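Local coordinates for alkyl hydroperoxide reductase AhpD (Legionella pneumophila, PDB 5DIK) that probably reduces alkyl hydroperoxides through a redox-active dithiol, as a carboxymuconolactone decarboxylase family member possibly involved in the antioxidative response, at the interface of chains A and B and the interface of chains A and C. Coordinates in Å, arbitrary orientation; residue numbers count along the deposited sequence, not the author numbering. Chains: chain A/B/C, Alkyl hydroperoxide reductase AhpD.

Contact 1: the interface of chains A and B. Residues chain A 62-63, 66; chain B 62-63, 66, 96-97, 100.
A:Leu63 and B:Ala66 meet methyl to methyl, with CD2 of A:Leu63 3.3 Å from CB of B:Ala66. The twin pair, A:Ala66 CB and B:Leu63 CD2, is at 3.4 Å. Both pairs are pressed closer than methyl groups normally pack. Each Leu63 CD2 also lies beside a backbone carbonyl of the other chain: A:Leu63 CD2 is 3.6 Å from B:Ala62 O. This is the close-packed core, where helix 53-66 of one chain rests on its copy. The small alanines let the two helices come near each other.

The other branch of A:Leu63 is held more loosely. With CG anti to its own carbonyl carbon (chi1 -73°), the leucine fork puts CD2 on the partner's helix 53-66 and CD1 toward its 96-100 segment. There CD1 lies 3.7 Å from CG of B:Met100. The backbone of B:Ala97 is farther, its CA 4.1 Å from A:Leu63 CD1. B:Met100 is bent at chi2 and chi3, which brings its CE back near CB of A:Leu63.

Helix 53-66 runs up to the Cys69-Cys72 disulfide in sequence. The patch joins two copies about a two-fold axis and probably helps to hold the pair together.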
loop_
_atom_site.group_PDB
_atom_site.type_symbol
_atom_site.label_atom_id
_atom_site.label_comp_id
_atom_site.label_asym_id
_atom_site.label_seq_id
_atom_site.Cartn_x
_atom_site.Cartn_y
_atom_site.Cartn_z
ATOM N N ALA A 62 -5.152 -14.284 3.505
ATOM C CA ALA A 62 -5.874 -13.090 3.071
ATOM C C ALA A 62 -5.004 -11.848 3.065
ATOM O O ALA A 62 -5.021 -11.084 2.083
ATOM C CB ALA A 62 -7.117 -12.858 3.907
ATOM N N LEU A 63 -4.236 -11.658 4.132
ATOM C CA LEU A 63 -3.329 -10.528 4.262
ATOM C C LEU A 63 -2.199 -10.574 3.230
ATOM O O LEU A 63 -1.809 -9.552 2.674
ATOM C CB LEU A 63 -2.719 -10.509 5.682
ATOM C CG LEU A 63 -3.669 -10.093 6.784
ATOM C CD1 LEU A 63 -3.146 -10.478 8.165
ATOM C CD2 LEU A 63 -3.856 -8.605 6.741
ATOM N N ALA A 66 -3.747 -9.469 0.015
ATOM C CA ALA A 66 -3.979 -8.021 0.074
ATOM C C ALA A 66 -2.691 -7.229 -0.038
ATOM O O ALA A 66 -2.680 -6.195 -0.666
ATOM C CB ALA A 66 -4.710 -7.628 1.354
ATOM N N ALA B 62 -9.096 -7.976 9.911
ATOM C CA ALA B 62 -7.664 -8.026 9.674
ATOM C C ALA B 62 -7.229 -7.230 8.440
ATOM O O ALA B 62 -6.235 -6.515 8.501
ATOM C CB ALA B 62 -7.178 -9.457 9.545
ATOM N N LEU B 63 -7.956 -7.411 7.328
ATOM C CA LEU B 63 -7.702 -6.693 6.086
ATOM C C LEU B 63 -7.906 -5.179 6.257
ATOM O O LEU B 63 -7.144 -4.384 5.725
ATOM C CB LEU B 63 -8.649 -7.189 4.990
ATOM C CG LEU B 63 -8.343 -8.581 4.468
ATOM C CD1 LEU B 63 -9.519 -9.174 3.705
ATOM C CD2 LEU B 63 -7.161 -8.512 3.546
ATOM N N ALA B 66 -4.829 -3.984 8.104
ATOM C CA ALA B 66 -3.732 -3.991 7.143
ATOM C C ALA B 66 -3.842 -2.869 6.103
ATOM O O ALA B 66 -2.848 -2.303 5.733
ATOM C CB ALA B 66 -3.601 -5.347 6.428
ATOM N N MET B 96 -2.604 -11.261 14.348
ATOM C CA MET B 96 -2.170 -11.707 13.018
ATOM C C MET B 96 -1.862 -10.512 12.106
ATOM O O MET B 96 -0.884 -10.525 11.386
ATOM C CB MET B 96 -3.226 -12.595 12.380
ATOM C CG MET B 96 -3.316 -13.985 13.011
ATOM S SD MET B 96 -1.758 -14.885 12.964
ATOM C CE MET B 96 -1.422 -15.015 11.216
ATOM N N ALA B 97 -2.667 -9.458 12.196
ATOM C CA ALA B 97 -2.404 -8.240 11.469
ATOM C C ALA B 97 -1.052 -7.630 11.869
ATOM O O ALA B 97 -0.305 -7.164 11.000
ATOM C CB ALA B 97 -3.522 -7.215 11.680
ATOM N N MET B 100 1.810 -9.519 10.362
ATOM C CA MET B 100 1.918 -9.300 8.924
ATOM C C MET B 100 2.056 -7.816 8.548
ATOM O O MET B 100 2.014 -7.475 7.387
ATOM C CB MET B 100 0.666 -9.847 8.215
ATOM C CG MET B 100 0.480 -11.346 8.415
ATOM S SD MET B 100 1.690 -12.125 7.385
ATOM C CE MET B 100 1.125 -11.921 5.684
#

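Contact 2: the interface of chains A and C. Residues chain A 106-107, 110; chain C 20, 24, 27, 35, 38.
A:Leu106 reaches from helix 102-120 into a group of apolar side chains on helices 12-30 and 32-46 of chain C. One contact is with an aromatic face. CD2 of A:Leu106 sits over the ring of C:Phe38, 4.0 Å from its centroid, as a CH-pi contact. Its nearest ring carbon is CE2 of C:Phe38, at 3.6 Å. A chi1 of -174° sets CG of A:Leu106 opposite the backbone N and carries the fork toward chain C. A second aromatic group, C:Phe27, turns the CE2 side of its ring to the backbone of A:Ala110, with CE2 3.8 Å from A:Ala110 N.

Aliphatic packing comes next. CG of A:Leu106 is 3.7 Å from CD2 of C:Leu24, and the two leucines cross obliquely. The CD1 methyl of A:Leu106 lies beside the same C:Leu24 CD2.

Sulfur contacts are wider. A:Leu106 CD1 comes within 4.1 Å of the thioether SD of C:Met35, whose chain is bent at chi2 and chi3. A:Met107 is bent likewise and meets C:Ile20 at about a right angle.

The patch is part of an A-C interface that is not an exact two-fold, and it probably helps to build the hexamer. CG2 of C:Ile20 touches both sides of this corner, 4.0 Å from A:Met107 SD and 4.0 Å from A:Ala110 CB.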
loop_
_atom_site.group_PDB
_atom_site.type_symbol
_atom_site.label_atom_id
_atom_site.label_comp_id
_atom_site.label_asym_id
_atom_site.label_seq_id
_atom_site.Cartn_x
_atom_site.Cartn_y
_atom_site.Cartn_z
ATOM N N LEU A 106 -7.921 -9.858 -6.905
ATOM C CA LEU A 106 -8.286 -10.999 -7.771
ATOM C C LEU A 106 -7.061 -11.600 -8.462
ATOM O O LEU A 106 -6.934 -12.825 -8.543
ATOM C CB LEU A 106 -9.336 -10.568 -8.783
ATOM C CG LEU A 106 -9.895 -11.685 -9.651
ATOM C CD1 LEU A 106 -10.600 -12.722 -8.785
ATOM C CD2 LEU A 106 -10.831 -11.080 -10.683
ATOM N N MET A 107 -6.141 -10.760 -8.925
ATOM C CA MET A 107 -4.880 -11.224 -9.536
ATOM C C MET A 107 -3.990 -12.042 -8.588
ATOM O O MET A 107 -3.461 -13.103 -8.952
ATOM C CB MET A 107 -4.045 -10.058 -10.056
ATOM C CG MET A 107 -4.738 -9.118 -11.020
ATOM S SD MET A 107 -5.272 -9.878 -12.595
ATOM C CE MET A 107 -6.937 -10.361 -12.256
ATOM N N ALA A 110 -5.468 -15.488 -7.687
ATOM C CA ALA A 110 -5.048 -16.469 -8.680
ATOM C C ALA A 110 -3.702 -17.068 -8.332
ATOM O O ALA A 110 -3.531 -18.284 -8.381
ATOM C CB ALA A 110 -5.023 -15.862 -10.072
ATOM N N ILE C 20 -2.831 -16.289 -15.131
ATOM C CA ILE C 20 -3.891 -15.816 -14.250
ATOM C C ILE C 20 -5.257 -16.288 -14.778
ATOM O O ILE C 20 -6.107 -16.749 -14.006
ATOM C CB ILE C 20 -3.854 -14.267 -14.094
ATOM C CG1 ILE C 20 -2.639 -13.890 -13.268
ATOM C CG2 ILE C 20 -5.150 -13.774 -13.490
ATOM C CD1 ILE C 20 -2.208 -12.435 -13.385
ATOM N N LEU C 24 -8.462 -18.055 -12.938
ATOM C CA LEU C 24 -9.766 -17.387 -12.897
ATOM C C LEU C 24 -10.892 -18.267 -13.479
ATOM O O LEU C 24 -12.039 -18.201 -13.011
ATOM C CB LEU C 24 -9.754 -16.070 -13.675
ATOM C CG LEU C 24 -8.848 -14.960 -13.181
ATOM C CD1 LEU C 24 -9.045 -13.725 -14.047
ATOM C CD2 LEU C 24 -9.073 -14.663 -11.711
ATOM N N PHE C 27 -11.962 -20.240 -10.664
ATOM C CA PHE C 27 -12.848 -19.437 -9.794
ATOM C C PHE C 27 -14.259 -19.336 -10.358
ATOM O O PHE C 27 -15.214 -19.384 -9.602
ATOM C CB PHE C 27 -12.325 -18.001 -9.600
ATOM C CG PHE C 27 -11.036 -17.893 -8.823
ATOM C CD1 PHE C 27 -10.688 -18.819 -7.873
ATOM C CD2 PHE C 27 -10.197 -16.806 -9.017
ATOM C CE1 PHE C 27 -9.511 -18.687 -7.136
ATOM C CE2 PHE C 27 -9.009 -16.672 -8.294
ATOM C CZ PHE C 27 -8.670 -17.627 -7.349
ATOM N N MET C 35 -17.666 -14.521 -8.602
ATOM C CA MET C 35 -17.197 -14.060 -9.904
ATOM C C MET C 35 -18.286 -13.316 -10.678
ATOM O O MET C 35 -17.982 -12.353 -11.384
ATOM C CB MET C 35 -16.627 -15.204 -10.719
ATOM C CG MET C 35 -15.390 -15.838 -10.106
ATOM S SD MET C 35 -14.078 -14.627 -9.810
ATOM C CE MET C 35 -13.561 -14.353 -11.506
ATOM N N PHE C 38 -18.364 -9.886 -8.994
ATOM C CA PHE C 38 -17.208 -9.133 -9.460
ATOM C C PHE C 38 -17.384 -8.626 -10.901
ATOM O O PHE C 38 -17.080 -7.458 -11.185
ATOM C CB PHE C 38 -15.905 -9.936 -9.351
ATOM C CG PHE C 38 -14.694 -9.128 -9.727
ATOM C CD1 PHE C 38 -14.162 -8.223 -8.827
ATOM C CD2 PHE C 38 -14.160 -9.194 -10.997
ATOM C CE1 PHE C 38 -13.077 -7.430 -9.183
ATOM C CE2 PHE C 38 -13.091 -8.401 -11.360
ATOM C CZ PHE C 38 -12.551 -7.527 -10.457
#

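Contact 3: the interface of chains A and C. Residues chain A 91, 94, 109-110, 113; chain C 26-27, 30-31.
A:Leu91 lies against C:Phe27, C:Glu30 and C:Met31, and each part of its side chain has a different neighbour. Its CB is 3.8 Å from the thioether SD of C:Met31. That sulfur also lies 3.4 Å from the backbone O of A:Leu91. CG carries the fork and is anti to the carbonyl carbon (chi1 -68°). CD1 goes to C:Glu30, 3.6 Å from its carboxylate OE1 and close also to its CB. The two side chains cross at about a right angle. CD2, the other tip, reaches C:Phe27, 3.6 Å from CE1.

The same ring carbon, C:Phe27 CE1, is touched by A:Leu113 CD2, also at 3.6 Å. At the far end of the ring, CZ of C:Phe27 is 3.5 Å from the backbone O of A:Ala109. The carbonyl carbon of A:Ala109 lies at the ring edge, in its plane. The phenyl group thus points edge-first at the helix backbone, while the methyls of A:Leu91 and A:Leu113 reach CE1 from opposite sides of the ring plane, A:Leu113 CD2 the farther from it. C:Lys26 adds its aliphatic part, with CD 4.0 Å from A:Leu113 CD2.

This apolar part of the A-C interface probably helps to join subunits in the six-copy assembly. In the fold, C:Phe27 stands near the end of helix 12-30 and inserts between helices 87-99 and 102-120 of chain A. C:Met31 follows in the short turn before helix 32-46.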
loop_
_atom_site.group_PDB
_atom_site.type_symbol
_atom_site.label_atom_id
_atom_site.label_comp_id
_atom_site.label_asym_id
_atom_site.label_seq_id
_atom_site.Cartn_x
_atom_site.Cartn_y
_atom_site.Cartn_z
ATOM N N LEU A 91 -10.690 -20.825 -0.912
ATOM C CA LEU A 91 -11.444 -20.029 -1.845
ATOM C C LEU A 91 -12.242 -18.947 -1.123
ATOM O O LEU A 91 -12.355 -17.831 -1.610
ATOM C CB LEU A 91 -12.365 -20.888 -2.711
ATOM C CG LEU A 91 -11.653 -21.811 -3.717
ATOM C CD1 LEU A 91 -12.690 -22.685 -4.404
ATOM C CD2 LEU A 91 -10.855 -21.037 -4.748
ATOM N N LEU A 94 -10.007 -16.165 -0.018
ATOM C CA LEU A 94 -9.661 -15.361 -1.193
ATOM C C LEU A 94 -10.818 -14.460 -1.648
ATOM O O LEU A 94 -10.597 -13.307 -2.047
ATOM C CB LEU A 94 -9.195 -16.273 -2.343
ATOM C CG LEU A 94 -7.954 -17.073 -2.013
ATOM C CD1 LEU A 94 -7.545 -17.985 -3.156
ATOM C CD2 LEU A 94 -6.779 -16.173 -1.649
ATOM N N ALA A 109 -5.173 -13.501 -5.859
ATOM C CA ALA A 109 -5.934 -14.683 -5.446
ATOM C C ALA A 109 -5.613 -15.821 -6.408
ATOM O O ALA A 109 -5.510 -16.976 -5.992
ATOM C CB ALA A 109 -7.419 -14.381 -5.421
ATOM N N ALA A 110 -5.468 -15.488 -7.687
ATOM C CA ALA A 110 -5.048 -16.469 -8.680
ATOM C C ALA A 110 -3.702 -17.068 -8.332
ATOM O O ALA A 110 -3.531 -18.284 -8.381
ATOM C CB ALA A 110 -5.023 -15.862 -10.072
ATOM N N LEU A 113 -4.116 -19.555 -5.381
ATOM C CA LEU A 113 -4.699 -20.847 -5.759
ATOM C C LEU A 113 -3.603 -21.693 -6.428
ATOM O O LEU A 113 -3.475 -22.867 -6.130
ATOM C CB LEU A 113 -5.866 -20.667 -6.701
ATOM C CG LEU A 113 -6.555 -21.983 -7.101
ATOM C CD1 LEU A 113 -7.057 -22.735 -5.877
ATOM C CD2 LEU A 113 -7.694 -21.710 -8.048
ATOM N N LYS C 26 -11.041 -21.444 -13.046
ATOM C CA LYS C 26 -11.381 -22.275 -11.900
ATOM C C LYS C 26 -12.264 -21.524 -10.918
ATOM O O LYS C 26 -13.232 -22.095 -10.393
ATOM C CB LYS C 26 -10.135 -22.816 -11.205
ATOM C CG LYS C 26 -9.248 -23.668 -12.096
ATOM C CD LYS C 26 -7.937 -23.952 -11.379
ATOM C CE LYS C 26 -6.869 -24.467 -12.322
ATOM N NZ LYS C 26 -5.588 -24.634 -11.579
ATOM N N PHE C 27 -11.962 -20.240 -10.664
ATOM C CA PHE C 27 -12.848 -19.437 -9.794
ATOM C C PHE C 27 -14.259 -19.336 -10.358
ATOM O O PHE C 27 -15.214 -19.384 -9.602
ATOM C CB PHE C 27 -12.325 -18.001 -9.600
ATOM C CG PHE C 27 -11.036 -17.893 -8.823
ATOM C CD1 PHE C 27 -10.688 -18.819 -7.873
ATOM C CD2 PHE C 27 -10.197 -16.806 -9.017
ATOM C CE1 PHE C 27 -9.511 -18.687 -7.136
ATOM C CE2 PHE C 27 -9.009 -16.672 -8.294
ATOM C CZ PHE C 27 -8.670 -17.627 -7.349
ATOM N N GLU C 30 -15.940 -22.631 -9.520
ATOM C CA GLU C 30 -16.029 -23.023 -8.112
ATOM C C GLU C 30 -16.580 -21.950 -7.172
ATOM O O GLU C 30 -17.058 -22.281 -6.109
ATOM C CB GLU C 30 -14.655 -23.474 -7.629
ATOM C CG GLU C 30 -14.091 -24.634 -8.457
ATOM C CD GLU C 30 -12.720 -25.068 -8.003
ATOM O OE1 GLU C 30 -12.568 -25.397 -6.807
ATOM O OE2 GLU C 30 -11.780 -25.046 -8.830
ATOM N N MET C 31 -16.505 -20.681 -7.576
ATOM C CA MET C 31 -17.082 -19.559 -6.825
ATOM C C MET C 31 -17.920 -18.696 -7.773
ATOM O O MET C 31 -17.647 -17.499 -7.934
ATOM C CB MET C 31 -15.991 -18.653 -6.243
ATOM C CG MET C 31 -14.919 -19.296 -5.393
ATOM S SD MET C 31 -13.861 -18.013 -4.659
ATOM C CE MET C 31 -13.014 -17.292 -6.055
#

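Contact 4: the interface of chains A and B. Residues chain A 50-51, 55, 59; chain B 55, 58, 89, 92-93.
The flat carboxylate of B:Glu92 receives two successive backbone N-H groups of chain A. At one oxygen, OE2, A:Ala50 N donates a hydrogen bond of 2.9 Å on the syn side, 16° out of the carboxylate plane. At the other, OE1, A:Leu51 N donates a bond of 2.8 Å from above the plane, 35° out of it. This second bond is nearly straight. A:Ala50 N is also near OE1, but its N-H points away, and no bond forms there. The CB of A:Ala50 lies 3.5 Å from OE2 of B:Glu92. Two bonds in this pattern should fix the rotation of the carboxylate. They probably anchor the loop between helices 32-46 and 53-66 of chain A on helix 87-99 of chain B, as a polar link in the two-fold A-B interface.

The side chain of A:Leu51 packs beside these bonds, sliding past B:Glu92 in the opposite direction. Its CD2 meets CD1 of B:Leu58 tip to tip, at 4.0 Å, and also touches CG of B:Glu89. Its CD1 is 3.4 Å from the hydroxyl OG1 of B:Thr93. That hydroxyl donates a 2.9 Å hydrogen bond to B:Glu89 O, one turn earlier in its own helix. With OG1 turned this way (chi1 -53°), CG2 of B:Thr93 is directed to CD1 of A:Ile59.

On the two-fold axis the two copies of Thr55 meet methyl to methyl, with A:Thr55 CG2 4.1 Å from B:Thr55 CG2.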
loop_
_atom_site.group_PDB
_atom_site.type_symbol
_atom_site.label_atom_id
_atom_site.label_comp_id
_atom_site.label_asym_id
_atom_site.label_seq_id
_atom_site.Cartn_x
_atom_site.Cartn_y
_atom_site.Cartn_z
ATOM N N ALA A 50 -8.542 -18.856 20.942
ATOM C CA ALA A 50 -9.927 -18.756 20.507
ATOM C C ALA A 50 -10.034 -19.012 19.015
ATOM O O ALA A 50 -11.030 -19.557 18.553
ATOM C CB ALA A 50 -10.499 -17.373 20.840
ATOM N N LEU A 51 -9.008 -18.634 18.257
ATOM C CA LEU A 51 -8.960 -19.032 16.866
ATOM C C LEU A 51 -7.948 -20.140 16.742
ATOM O O LEU A 51 -6.868 -20.051 17.317
ATOM C CB LEU A 51 -8.595 -17.835 15.987
ATOM C CG LEU A 51 -9.544 -16.626 16.108
ATOM C CD1 LEU A 51 -9.064 -15.521 15.194
ATOM C CD2 LEU A 51 -10.981 -16.983 15.793
ATOM N N THR A 55 -7.335 -21.386 11.158
ATOM C CA THR A 55 -8.072 -20.142 10.982
ATOM C C THR A 55 -7.128 -18.950 10.906
ATOM O O THR A 55 -7.328 -18.073 10.065
ATOM C CB THR A 55 -9.113 -19.926 12.094
ATOM O OG1 THR A 55 -10.041 -21.007 12.072
ATOM C CG2 THR A 55 -9.898 -18.626 11.905
ATOM N N ILE A 59 -6.332 -16.225 7.801
ATOM C CA ILE A 59 -6.182 -14.780 7.941
ATOM C C ILE A 59 -4.860 -14.308 7.343
ATOM O O ILE A 59 -4.837 -13.331 6.582
ATOM C CB ILE A 59 -6.304 -14.343 9.411
ATOM C CG1 ILE A 59 -7.728 -14.616 9.908
ATOM C CG2 ILE A 59 -5.931 -12.865 9.591
ATOM C CD1 ILE A 59 -7.830 -14.568 11.423
ATOM N N THR B 55 -16.394 -15.684 11.094
ATOM C CA THR B 55 -15.022 -15.947 10.682
ATOM C C THR B 55 -14.618 -15.054 9.512
ATOM O O THR B 55 -13.543 -14.483 9.519
ATOM C CB THR B 55 -14.806 -17.415 10.302
ATOM O OG1 THR B 55 -15.089 -18.225 11.428
ATOM C CG2 THR B 55 -13.370 -17.657 9.887
ATOM N N LEU B 58 -14.033 -11.527 10.758
ATOM C CA LEU B 58 -12.712 -11.448 11.372
ATOM C C LEU B 58 -11.630 -11.252 10.332
ATOM O O LEU B 58 -10.700 -10.457 10.515
ATOM C CB LEU B 58 -12.438 -12.683 12.250
ATOM C CG LEU B 58 -13.286 -12.724 13.528
ATOM C CD1 LEU B 58 -13.171 -14.080 14.194
ATOM C CD2 LEU B 58 -12.891 -11.628 14.494
ATOM N N GLU B 89 -11.521 -13.259 20.254
ATOM C CA GLU B 89 -11.439 -13.501 18.810
ATOM C C GLU B 89 -10.907 -12.256 18.075
ATOM O O GLU B 89 -10.042 -12.383 17.218
ATOM C CB GLU B 89 -12.775 -13.931 18.220
ATOM C CG GLU B 89 -13.222 -15.317 18.688
ATOM C CD GLU B 89 -14.688 -15.613 18.390
ATOM O OE1 GLU B 89 -15.549 -14.692 18.385
ATOM O OE2 GLU B 89 -14.993 -16.802 18.211
ATOM N N GLU B 92 -7.104 -11.836 18.801
ATOM C CA GLU B 92 -6.280 -12.816 18.082
ATOM C C GLU B 92 -6.154 -12.481 16.586
ATOM O O GLU B 92 -5.100 -12.681 15.978
ATOM C CB GLU B 92 -6.801 -14.231 18.315
ATOM C CG GLU B 92 -6.582 -14.635 19.774
ATOM C CD GLU B 92 -6.953 -16.065 20.089
ATOM O OE1 GLU B 92 -7.035 -16.881 19.130
ATOM O OE2 GLU B 92 -7.169 -16.374 21.301
ATOM N N THR B 93 -7.222 -11.952 16.008
ATOM C CA THR B 93 -7.193 -11.474 14.642
ATOM C C THR B 93 -6.257 -10.266 14.494
ATOM O O THR B 93 -5.479 -10.186 13.541
ATOM C CB THR B 93 -8.606 -11.135 14.144
ATOM O OG1 THR B 93 -9.453 -12.278 14.368
ATOM C CG2 THR B 93 -8.571 -10.855 12.703
#

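Contacts 1 and 4 belong to the two-fold A-B interface, and their C-alpha centres are about 11 Å apart. Both use helix 53-66 of each chain and helix 87-99 of chain B. Contacts 2 and 3 belong to the A-C interface. Their C-alpha centres are about 6 Å apart, and they share A:Ala110 and C:Phe27, so they form one continuous surface. From the A-B contacts to the A-C contacts the C-alpha centres are about 18 to 25 Å apart. Helix 87-99 serves both interface types. One subunit thus meets different neighbours through different patches that share helix 87-99, in keeping with the six-copy assembly.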